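Serine racemase (Enterococcus faecalis, PDB 4ECL) belongs to the alanine racemase family and pairs a TIM-barrel domain with a largely beta-stranded C-terminal domain, here as the cytoplasmic part of VanTG. Local coordinates at residues A92-T103 with L113-H123; T137-F147 with V185-L194. All blocks are in the same frame, centred on the assembly; numbering follows the deposited sequence.

In the fold
Both contacts lie in the alanine racemase N-terminal domain, a TIM barrel of parallel strands with helices around the outside, and they follow one another along the chain: contact 1 is complete before contact 2 begins. Contact 1 joins neighbouring barrel strands 101-104 and 120-127 together with helix 92-97, which precedes the first strand, and the C-terminal end of helix 107-114, which follows it. Contact 2 sits on the outer layer, where helix 140-146 meets the C-terminal end of helix 169-191. The centres are about 22 Å apart and the nearest atoms about 7 Å. Strand 120-127 links them, since its Ile-124 and Ile-126 touch Ile-143; contact 1 thus joins barrel wall to covering helices, contact 2 two outer helices.

Contact 1 (A92-T103 with L113-H123); sequences AKELCKYELTQT and LNKQGYDIKAH
Strands 101-103 and 120-123 run parallel in a twisted pair, their short axes 43° apart, with Gln-102 beside Ala-122 and Thr-103 beside His-123. Two backbone bonds tie them through one residue: Gln-102 N donates to Lys-121 O (2.9 Å, 166° at the hydrogen), and Gln-102 O takes the N-H of His-123. Just before this pairing a water bridges the two segments, donating to Leu-100 O and accepting from Lys-121 N. On one side of the sheet the methyl CG2 of Thr-101, held anti to its own N, comes within 3.5 Å of His-123 CD2; ND1 of that imidazole is hydrogen-bonded to His-200. On the other side Gln-102 bends at chi2, bringing NE2 back to Thr-103 O at 2.9 Å, close to the amide plane, while OE1 meets Thr-87. The two strands and helix 107-114, which connects them, form a beta-alpha-beta unit of the TIM barrel, and helix 92-97 packs beside the end of the connecting helix. That earlier helix closes in a Schellman motif, with Glu-99 at positive phi and Leu-100 N bonded to Leu-95 O. Ile-120, at the start of the second strand, puts CD1 3.8 Å from Leu-95 CD1 of helix 92-97, and Leu-113 CD1 closes on Leu-95 CD1 and Ala-92 CB. The small Ala-92 CB fits against Gln-116 CB at 3.6 Å. At the outer end Tyr-118 lays its ring against the helix: Lys-93 CA stands 3.9 Å from the ring centroid, only 8° off the normal, a CH-pi contact. Lys-93 CB also lies over this face, and the chain then passes the ring's hydroxyl end, with Lys-93 CD 3.7 Å from Tyr-118 OH.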
loop_
_atom_site.group_PDB
_atom_site.type_symbol
_atom_site.label_atom_id
_atom_site.label_comp_id
_atom_site.label_asym_id
_atom_site.label_seq_id
_atom_site.Cartn_x
_atom_site.Cartn_y
_atom_site.Cartn_z
ATOM N N ALA A 92 -16.538 20.751 -10.850
ATOM C CA ALA A 92 -16.085 21.573 -11.968
ATOM C C ALA A 92 -15.566 22.925 -11.498
ATOM O O ALA A 92 -14.732 23.541 -12.159
ATOM C CB ALA A 92 -17.195 21.763 -12.984
ATOM N N LYS A 93 -16.074 23.384 -10.358
ATOM C CA LYS A 93 -15.646 24.650 -9.783
ATOM C C LYS A 93 -14.182 24.581 -9.334
ATOM O O LYS A 93 -13.417 25.528 -9.518
ATOM C CB LYS A 93 -16.555 25.023 -8.614
ATOM C CG LYS A 93 -16.159 26.295 -7.902
ATOM C CD LYS A 93 -17.183 26.668 -6.846
ATOM C CE LYS A 93 -16.634 27.733 -5.906
ATOM N NZ LYS A 93 -16.062 28.897 -6.642
ATOM N N GLU A 94 -13.797 23.451 -8.756
ATOM C CA GLU A 94 -12.422 23.250 -8.314
ATOM C C GLU A 94 -11.471 23.117 -9.498
ATOM O O GLU A 94 -10.335 23.588 -9.441
ATOM C CB GLU A 94 -12.317 22.015 -7.417
ATOM C CG GLU A 94 -12.980 22.180 -6.067
ATOM C CD GLU A 94 -13.042 20.879 -5.291
ATOM O OE1 GLU A 94 -13.981 20.092 -5.537
ATOM O OE2 GLU A 94 -12.157 20.641 -4.437
ATOM N N LEU A 95 -11.939 22.467 -10.563
ATOM C CA LEU A 95 -11.153 22.347 -11.783
ATOM C C LEU A 95 -10.834 23.734 -12.298
ATOM O O LEU A 95 -9.711 24.008 -12.744
ATOM C CB LEU A 95 -11.933 21.590 -12.854
ATOM C CG LEU A 95 -12.002 20.077 -12.695
ATOM C CD1 LEU A 95 -12.923 19.460 -13.729
ATOM C CD2 LEU A 95 -10.604 19.515 -12.822
ATOM N N CYS A 96 -11.833 24.608 -12.232
ATOM C CA CYS A 96 -11.700 25.958 -12.752
ATOM C C CYS A 96 -10.771 26.787 -11.871
ATOM O O CYS A 96 -9.853 27.443 -12.377
ATOM C CB CYS A 96 -13.066 26.634 -12.858
ATOM S SG CYS A 96 -13.016 28.253 -13.648
ATOM N N LYS A 97 -11.015 26.744 -10.558
ATOM C CA LYS A 97 -10.263 27.541 -9.586
ATOM C C LYS A 97 -8.799 27.133 -9.483
ATOM O O LYS A 97 -7.916 27.981 -9.331
ATOM C CB LYS A 97 -10.915 27.464 -8.202
ATOM C CG LYS A 97 -9.979 27.818 -7.039
ATOM C CD LYS A 97 -10.739 27.953 -5.724
ATOM C CE LYS A 97 -11.586 26.720 -5.452
ATOM N NZ LYS A 97 -12.793 27.036 -4.634
ATOM N N TYR A 98 -8.546 25.831 -9.559
ATOM C CA TYR A 98 -7.181 25.334 -9.477
ATOM C C TYR A 98 -6.524 25.168 -10.842
ATOM O O TYR A 98 -5.418 24.619 -10.936
ATOM C CB TYR A 98 -7.122 24.032 -8.681
ATOM C CG TYR A 98 -7.434 24.235 -7.216
ATOM C CD1 TYR A 98 -6.620 25.035 -6.420
ATOM C CD2 TYR A 98 -8.541 23.639 -6.631
ATOM C CE1 TYR A 98 -6.900 25.231 -5.075
ATOM C CE2 TYR A 98 -8.830 23.828 -5.288
ATOM C CZ TYR A 98 -8.009 24.624 -4.516
ATOM O OH TYR A 98 -8.295 24.814 -3.183
ATOM N N GLU A 99 -7.201 25.654 -11.881
ATOM C CA GLU A 99 -6.666 25.661 -13.242
ATOM C C GLU A 99 -6.123 24.302 -13.648
ATOM O O GLU A 99 -5.056 24.196 -14.239
ATOM C CB GLU A 99 -5.570 26.709 -13.394
ATOM C CG GLU A 99 -6.048 28.148 -13.366
ATOM C CD GLU A 99 -4.906 29.130 -13.612
ATOM O OE1 GLU A 99 -4.805 30.136 -12.873
ATOM O OE2 GLU A 99 -4.101 28.890 -14.542
ATOM N N LEU A 100 -6.860 23.258 -13.314
ATOM C CA LEU A 100 -6.470 21.914 -13.695
ATOM C C LEU A 100 -7.027 21.578 -15.075
ATOM O O LEU A 100 -8.124 21.995 -15.414
ATOM C CB LEU A 100 -6.979 20.933 -12.647
ATOM C CG LEU A 100 -6.447 21.331 -11.264
ATOM C CD1 LEU A 100 -7.065 20.495 -10.156
ATOM C CD2 LEU A 100 -4.916 21.233 -11.234
ATOM N N THR A 101 -6.256 20.846 -15.872
ATOM C CA THR A 101 -6.707 20.409 -17.186
ATOM C C THR A 101 -7.334 19.031 -17.021
ATOM O O THR A 101 -6.717 18.147 -16.409
ATOM C CB THR A 101 -5.532 20.331 -18.188
ATOM O OG1 THR A 101 -4.867 21.600 -18.244
ATOM C CG2 THR A 101 -6.034 19.977 -19.573
ATOM N N GLN A 102 -8.555 18.856 -17.543
ATOM C CA GLN A 102 -9.312 17.618 -17.356
ATOM C C GLN A 102 -9.337 16.734 -18.597
ATOM O O GLN A 102 -9.513 17.228 -19.715
ATOM C CB GLN A 102 -10.745 17.939 -16.926
ATOM C CG GLN A 102 -11.645 16.723 -16.805
ATOM C CD GLN A 102 -11.155 15.748 -15.765
ATOM O OE1 GLN A 102 -10.755 16.151 -14.672
ATOM N NE2 GLN A 102 -11.168 14.458 -16.097
ATOM N N THR A 103 -9.161 15.427 -18.410
ATOM C CA THR A 103 -9.323 14.490 -19.525
ATOM C C THR A 103 -10.807 14.267 -19.844
ATOM O O THR A 103 -11.598 13.942 -18.957
ATOM C CB THR A 103 -8.705 13.123 -19.217
ATOM O OG1 THR A 103 -7.278 13.236 -19.168
ATOM C CG2 THR A 103 -9.100 12.099 -20.279
ATOM N N LEU A 113 -19.937 17.835 -18.037
ATOM C CA LEU A 113 -18.964 18.760 -17.470
ATOM C C LEU A 113 -19.188 20.181 -17.994
ATOM O O LEU A 113 -19.045 21.159 -17.247
ATOM C CB LEU A 113 -17.535 18.304 -17.800
ATOM C CG LEU A 113 -16.412 19.086 -17.120
ATOM C CD1 LEU A 113 -16.428 18.851 -15.621
ATOM C CD2 LEU A 113 -15.064 18.716 -17.709
ATOM N N ASN A 114 -19.531 20.282 -19.278
ATOM C CA ASN A 114 -19.806 21.566 -19.924
ATOM C C ASN A 114 -21.004 22.261 -19.282
ATOM O O ASN A 114 -21.006 23.480 -19.097
ATOM C CB ASN A 114 -20.069 21.362 -21.418
ATOM C CG ASN A 114 -20.259 22.674 -22.174
ATOM O OD1 ASN A 114 -19.484 23.621 -22.015
ATOM N ND2 ASN A 114 -21.294 22.731 -23.005
ATOM N N LYS A 115 -22.012 21.470 -18.927
ATOM C CA LYS A 115 -23.254 22.004 -18.377
ATOM C C LYS A 115 -23.083 22.599 -16.990
ATOM O O LYS A 115 -23.951 23.328 -16.517
ATOM C CB LYS A 115 -24.340 20.930 -18.365
ATOM C CG LYS A 115 -24.771 20.522 -19.756
ATOM C CD LYS A 115 -25.785 19.402 -19.730
ATOM C CE LYS A 115 -26.330 19.146 -21.126
ATOM N NZ LYS A 115 -27.054 20.336 -21.658
ATOM N N GLN A 116 -21.961 22.303 -16.339
ATOM C CA GLN A 116 -21.703 22.861 -15.015
ATOM C C GLN A 116 -21.467 24.374 -15.092
ATOM O O GLN A 116 -21.589 25.081 -14.093
ATOM C CB GLN A 116 -20.542 22.141 -14.338
ATOM C CG GLN A 116 -20.711 20.631 -14.300
ATOM C CD GLN A 116 -22.051 20.213 -13.720
ATOM O OE1 GLN A 116 -22.391 20.579 -12.595
ATOM N NE2 GLN A 116 -22.819 19.441 -14.487
ATOM N N GLY A 117 -21.146 24.864 -16.288
ATOM C CA GLY A 117 -21.030 26.291 -16.533
ATOM C C GLY A 117 -19.679 26.915 -16.228
ATOM O O GLY A 117 -19.511 28.132 -16.351
ATOM N N TYR A 118 -18.711 26.093 -15.832
ATOM C CA TYR A 118 -17.370 26.589 -15.522
ATOM C C TYR A 118 -16.401 26.453 -16.698
ATOM O O TYR A 118 -16.379 25.431 -17.387
ATOM C CB TYR A 118 -16.811 25.888 -14.284
ATOM C CG TYR A 118 -17.555 26.248 -13.024
ATOM C CD1 TYR A 118 -17.374 27.484 -12.425
ATOM C CD2 TYR A 118 -18.450 25.362 -12.441
ATOM C CE1 TYR A 118 -18.058 27.829 -11.275
ATOM C CE2 TYR A 118 -19.144 25.699 -11.288
ATOM C CZ TYR A 118 -18.941 26.934 -10.714
ATOM O OH TYR A 118 -19.615 27.284 -9.573
ATOM N N ASP A 119 -15.614 27.499 -16.928
ATOM C CA ASP A 119 -14.587 27.474 -17.965
ATOM C C ASP A 119 -13.419 26.572 -17.556
ATOM O O ASP A 119 -12.729 26.835 -16.578
ATOM C CB ASP A 119 -14.107 28.893 -18.273
ATOM C CG ASP A 119 -15.146 29.706 -19.036
ATOM O OD1 ASP A 119 -15.997 29.098 -19.723
ATOM O OD2 ASP A 119 -15.107 30.952 -18.950
ATOM N N ILE A 120 -13.217 25.508 -18.324
ATOM C CA ILE A 120 -12.302 24.434 -17.967
ATOM C C ILE A 120 -11.409 24.071 -19.151
ATOM O O ILE A 120 -11.893 23.947 -20.279
ATOM C CB ILE A 120 -13.099 23.185 -17.576
ATOM C CG1 ILE A 120 -13.861 23.428 -16.275
ATOM C CG2 ILE A 120 -12.193 21.980 -17.430
ATOM C CD1 ILE A 120 -14.523 22.193 -15.746
ATOM N N LYS A 121 -10.110 23.909 -18.907
ATOM C CA LYS A 121 -9.209 23.433 -19.951
ATOM C C LYS A 121 -9.246 21.907 -20.018
ATOM O O LYS A 121 -9.359 21.242 -18.994
ATOM C CB LYS A 121 -7.778 23.905 -19.696
ATOM C CG LYS A 121 -7.436 25.266 -20.265
ATOM C CD LYS A 121 -5.931 25.362 -20.528
ATOM C CE LYS A 121 -5.535 26.731 -21.065
ATOM N NZ LYS A 121 -5.755 27.807 -20.054
ATOM N N ALA A 122 -9.126 21.339 -21.212
ATOM C CA ALA A 122 -9.266 19.894 -21.328
ATOM C C ALA A 122 -8.391 19.267 -22.389
ATOM O O ALA A 122 -7.939 19.940 -23.312
ATOM C CB ALA A 122 -10.734 19.544 -21.605
ATOM N N HIS A 123 -8.155 17.968 -22.253
ATOM C CA HIS A 123 -7.588 17.177 -23.341
ATOM C C HIS A 123 -8.579 16.067 -23.612
ATOM O O HIS A 123 -9.031 15.395 -22.676
ATOM C CB HIS A 123 -6.247 16.542 -22.969
ATOM C CG HIS A 123 -5.109 17.505 -22.910
ATOM N ND1 HIS A 123 -3.796 17.108 -23.056
ATOM C CD2 HIS A 123 -5.077 18.845 -22.711
ATOM C CE1 HIS A 123 -3.006 18.162 -22.953
ATOM N NE2 HIS A 123 -3.758 19.228 -22.742
HETATM O O HOH W 1 -18.864 30.225 -8.230
HETATM O O HOH W 2 -9.319 24.352 -16.109
#

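Contact 2 (T137-F147 with V185-L194); sequences TEDKDKILAAF and VLDWLKSSGL
Val-185 opens the contact on helix 169-191, its CG2 4.0 Å from Thr-137 CG2 and its CG1 near Ile-143 CD1. One turn on, Trp-188 makes the largest contribution on this segment. Its indole, swung anti to the backbone N (chi1 -173°), slides under Lys-140: Lys-140 CB sits 3.5 Å from the centroid of the six-membered ring, 3° off the normal, and Lys-140 CD lies over the five-membered ring. Lys-140 NZ is too distant for more than a weak cation-pi pull and bonds weakly to Thr-137 O. Asp-141 OD1 and Leu-144 CB meet the ring at its edge, the carboxylate plane nearly perpendicular to the indole. Leu-189 packs its two methyls against Ile-143 CG2, Leu-144 CB and Phe-147 CE2. Ser-192 OG donates to Trp-188 O and lies over the indole face opposite Lys-140, while its CB touches Leu-144 CD2 at 3.7 Å. Gly-193, at positive phi, makes the Schellman turn that ends the helix, with Leu-194 N bonded to Leu-189 O. Leu-194 then sets CD2 over the centre of the Phe-147 ring, 3.5 Å from its centroid. The short axes of 140-146 and 185-191 cross at -61°, and what joins these outer elements of the TIM barrel is apolar packing and CH-pi contact, so their fit depends on shape rather than on polar bonds.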
loop_
_atom_site.group_PDB
_atom_site.type_symbol
_atom_site.label_atom_id
_atom_site.label_comp_id
_atom_site.label_asym_id
_atom_site.label_seq_id
_atom_site.Cartn_x
_atom_site.Cartn_y
_atom_site.Cartn_z
ATOM N N THR A 137 -13.136 5.472 -31.913
ATOM C CA THR A 137 -12.673 5.984 -33.196
ATOM C C THR A 137 -13.806 6.016 -34.213
ATOM O O THR A 137 -13.721 6.731 -35.209
ATOM C CB THR A 137 -11.509 5.159 -33.770
ATOM O OG1 THR A 137 -11.863 3.771 -33.780
ATOM C CG2 THR A 137 -10.256 5.357 -32.943
ATOM N N GLU A 138 -14.856 5.238 -33.963
ATOM C CA GLU A 138 -16.027 5.237 -34.836
ATOM C C GLU A 138 -16.704 6.586 -34.734
ATOM O O GLU A 138 -16.899 7.270 -35.733
ATOM C CB GLU A 138 -17.033 4.169 -34.411
ATOM C CG GLU A 138 -16.444 2.981 -33.686
ATOM C CD GLU A 138 -16.034 1.872 -34.627
ATOM O OE1 GLU A 138 -15.492 2.185 -35.709
ATOM O OE2 GLU A 138 -16.265 0.687 -34.288
ATOM N N ASP A 139 -17.022 6.972 -33.505
ATOM C CA ASP A 139 -17.889 8.112 -33.234
ATOM C C ASP A 139 -17.231 9.452 -33.543
ATOM O O ASP A 139 -17.142 10.323 -32.674
ATOM C CB ASP A 139 -18.373 8.073 -31.775
ATOM C CG ASP A 139 -18.902 6.696 -31.364
ATOM O OD1 ASP A 139 -19.298 5.914 -32.255
ATOM O OD2 ASP A 139 -18.921 6.395 -30.148
ATOM N N LYS A 140 -16.797 9.609 -34.794
ATOM C CA LYS A 140 -16.074 10.794 -35.252
ATOM C C LYS A 140 -16.832 12.071 -34.937
ATOM O O LYS A 140 -16.235 13.102 -34.617
ATOM C CB LYS A 140 -15.844 10.725 -36.764
ATOM C CG LYS A 140 -15.084 9.504 -37.228
ATOM C CD LYS A 140 -13.651 9.837 -37.583
ATOM C CE LYS A 140 -12.838 8.566 -37.754
ATOM N NZ LYS A 140 -13.681 7.466 -38.310
ATOM N N ASP A 141 -18.153 12.010 -35.034
ATOM C CA ASP A 141 -18.935 13.225 -34.881
ATOM C C ASP A 141 -18.971 13.685 -33.424
ATOM O O ASP A 141 -18.909 14.885 -33.138
ATOM C CB ASP A 141 -20.332 13.059 -35.484
ATOM C CG ASP A 141 -20.317 13.147 -37.021
ATOM O OD1 ASP A 141 -20.033 14.243 -37.562
ATOM O OD2 ASP A 141 -20.579 12.118 -37.684
ATOM N N LYS A 142 -19.050 12.732 -32.501
ATOM C CA LYS A 142 -19.024 13.077 -31.083
ATOM C C LYS A 142 -17.710 13.771 -30.702
ATOM O O LYS A 142 -17.702 14.730 -29.930
ATOM C CB LYS A 142 -19.277 11.838 -30.226
ATOM C CG LYS A 142 -20.612 11.162 -30.546
ATOM C CD LYS A 142 -20.839 9.924 -29.688
ATOM C CE LYS A 142 -22.138 9.201 -30.061
ATOM N NZ LYS A 142 -22.281 7.932 -29.287
ATOM N N ILE A 143 -16.606 13.305 -31.275
ATOM C CA ILE A 143 -15.301 13.917 -31.035
ATOM C C ILE A 143 -15.280 15.373 -31.503
ATOM O O ILE A 143 -14.868 16.277 -30.766
ATOM C CB ILE A 143 -14.173 13.127 -31.732
ATOM C CG1 ILE A 143 -14.051 11.730 -31.110
ATOM C CG2 ILE A 143 -12.830 13.875 -31.617
ATOM C CD1 ILE A 143 -13.278 10.736 -31.963
ATOM N N LEU A 144 -15.738 15.597 -32.731
ATOM C CA LEU A 144 -15.758 16.935 -33.295
ATOM C C LEU A 144 -16.696 17.840 -32.490
ATOM O O LEU A 144 -16.403 19.014 -32.262
ATOM C CB LEU A 144 -16.166 16.880 -34.774
ATOM C CG LEU A 144 -16.300 18.226 -35.481
ATOM C CD1 LEU A 144 -14.994 19.003 -35.413
ATOM C CD2 LEU A 144 -16.747 18.024 -36.921
ATOM N N ALA A 145 -17.819 17.281 -32.054
ATOM C CA ALA A 145 -18.773 18.018 -31.232
ATOM C C ALA A 145 -18.148 18.477 -29.913
ATOM O O ALA A 145 -18.465 19.561 -29.405
ATOM C CB ALA A 145 -20.013 17.174 -30.977
ATOM N N ALA A 146 -17.239 17.666 -29.371
ATOM C CA ALA A 146 -16.589 18.002 -28.116
ATOM C C ALA A 146 -15.712 19.236 -28.293
ATOM O O ALA A 146 -15.371 19.914 -27.322
ATOM C CB ALA A 146 -15.767 16.832 -27.614
ATOM N N PHE A 147 -15.349 19.525 -29.541
ATOM C CA PHE A 147 -14.559 20.714 -29.849
ATOM C C PHE A 147 -15.418 21.973 -29.985
ATOM O O PHE A 147 -14.902 23.058 -30.260
ATOM C CB PHE A 147 -13.760 20.507 -31.134
ATOM C CG PHE A 147 -12.469 19.783 -30.933
ATOM C CD1 PHE A 147 -11.323 20.478 -30.580
ATOM C CD2 PHE A 147 -12.392 18.409 -31.105
ATOM C CE1 PHE A 147 -10.127 19.819 -30.389
ATOM C CE2 PHE A 147 -11.196 17.739 -30.915
ATOM C CZ PHE A 147 -10.056 18.448 -30.559
ATOM N N VAL A 185 -8.239 9.576 -37.155
ATOM C CA VAL A 185 -9.109 10.522 -36.456
ATOM C C VAL A 185 -8.665 11.961 -36.696
ATOM O O VAL A 185 -9.480 12.825 -37.035
ATOM C CB VAL A 185 -9.126 10.304 -34.942
ATOM C CG1 VAL A 185 -9.828 11.479 -34.257
ATOM C CG2 VAL A 185 -9.799 8.977 -34.580
ATOM N N LEU A 186 -7.372 12.213 -36.509
ATOM C CA LEU A 186 -6.810 13.544 -36.721
ATOM C C LEU A 186 -7.044 14.060 -38.152
ATOM O O LEU A 186 -7.414 15.221 -38.348
ATOM C CB LEU A 186 -5.315 13.559 -36.405
ATOM C CG LEU A 186 -4.899 13.197 -34.980
ATOM C CD1 LEU A 186 -3.509 13.745 -34.693
ATOM C CD2 LEU A 186 -5.893 13.726 -33.973
ATOM N N ASP A 187 -6.821 13.197 -39.141
ATOM C CA ASP A 187 -7.021 13.577 -40.535
ATOM C C ASP A 187 -8.481 13.945 -40.747
ATOM O O ASP A 187 -8.798 14.968 -41.354
ATOM C CB ASP A 187 -6.660 12.424 -41.467
ATOM C CG ASP A 187 -5.184 12.124 -41.483
ATOM O OD1 ASP A 187 -4.385 13.025 -41.140
ATOM O OD2 ASP A 187 -4.821 10.985 -41.846
ATOM N N TRP A 188 -9.365 13.096 -40.237
ATOM C CA TRP A 188 -10.796 13.324 -40.361
ATOM C C TRP A 188 -11.189 14.644 -39.697
ATOM O O TRP A 188 -11.937 15.425 -40.267
ATOM C CB TRP A 188 -11.579 12.160 -39.753
ATOM C CG TRP A 188 -13.067 12.243 -39.999
ATOM C CD1 TRP A 188 -13.761 11.658 -41.013
ATOM C CD2 TRP A 188 -14.027 12.958 -39.216
ATOM N NE1 TRP A 188 -15.094 11.968 -40.916
ATOM C CE2 TRP A 188 -15.283 12.764 -39.813
ATOM C CE3 TRP A 188 -13.944 13.742 -38.059
ATOM C CZ2 TRP A 188 -16.451 13.323 -39.300
ATOM C CZ3 TRP A 188 -15.095 14.298 -37.551
ATOM C CH2 TRP A 188 -16.336 14.087 -38.170
ATOM N N LEU A 189 -10.685 14.893 -38.492
ATOM C CA LEU A 189 -10.926 16.174 -37.827
ATOM C C LEU A 189 -10.450 17.356 -38.676
ATOM O O LEU A 189 -11.170 18.346 -38.838
ATOM C CB LEU A 189 -10.257 16.212 -36.445
ATOM C CG LEU A 189 -10.862 15.319 -35.370
ATOM C CD1 LEU A 189 -10.024 15.321 -34.073
ATOM C CD2 LEU A 189 -12.305 15.750 -35.103
ATOM N N LYS A 190 -9.242 17.244 -39.220
ATOM C CA LYS A 190 -8.678 18.293 -40.062
ATOM C C LYS A 190 -9.605 18.617 -41.233
ATOM O O LYS A 190 -9.894 19.782 -41.525
ATOM C CB LYS A 190 -7.316 17.863 -40.601
ATOM C CG LYS A 190 -6.187 17.952 -39.591
ATOM C CD LYS A 190 -4.849 17.611 -40.233
ATOM C CE LYS A 190 -4.648 18.408 -41.514
ATOM N NZ LYS A 190 -4.785 19.873 -41.277
ATOM N N SER A 191 -10.070 17.565 -41.894
ATOM C CA SER A 191 -10.960 17.691 -43.033
ATOM C C SER A 191 -12.237 18.436 -42.665
ATOM O O SER A 191 -12.855 19.075 -43.516
ATOM C CB SER A 191 -11.285 16.304 -43.579
ATOM O OG SER A 191 -10.083 15.644 -43.946
ATOM N N SER A 192 -12.620 18.355 -41.395
ATOM C CA SER A 192 -13.803 19.042 -40.880
ATOM C C SER A 192 -13.523 20.493 -40.510
ATOM O O SER A 192 -14.304 21.109 -39.783
ATOM C CB SER A 192 -14.327 18.328 -39.637
ATOM O OG SER A 192 -14.497 16.943 -39.875
ATOM N N GLY A 193 -12.396 21.025 -40.974
ATOM C CA GLY A 193 -12.030 22.402 -40.693
ATOM C C GLY A 193 -11.467 22.640 -39.303
ATOM O O GLY A 193 -11.393 23.780 -38.840
ATOM N N LEU A 194 -11.061 21.570 -38.630
ATOM C CA LEU A 194 -10.521 21.698 -37.277
ATOM C C LEU A 194 -9.000 21.793 -37.294
ATOM O O LEU A 194 -8.337 20.975 -37.936
ATOM C CB LEU A 194 -10.960 20.520 -36.420
ATOM C CG LEU A 194 -10.633 20.685 -34.939
ATOM C CD1 LEU A 194 -11.475 21.808 -34.343
ATOM C CD2 LEU A 194 -10.841 19.378 -34.190
#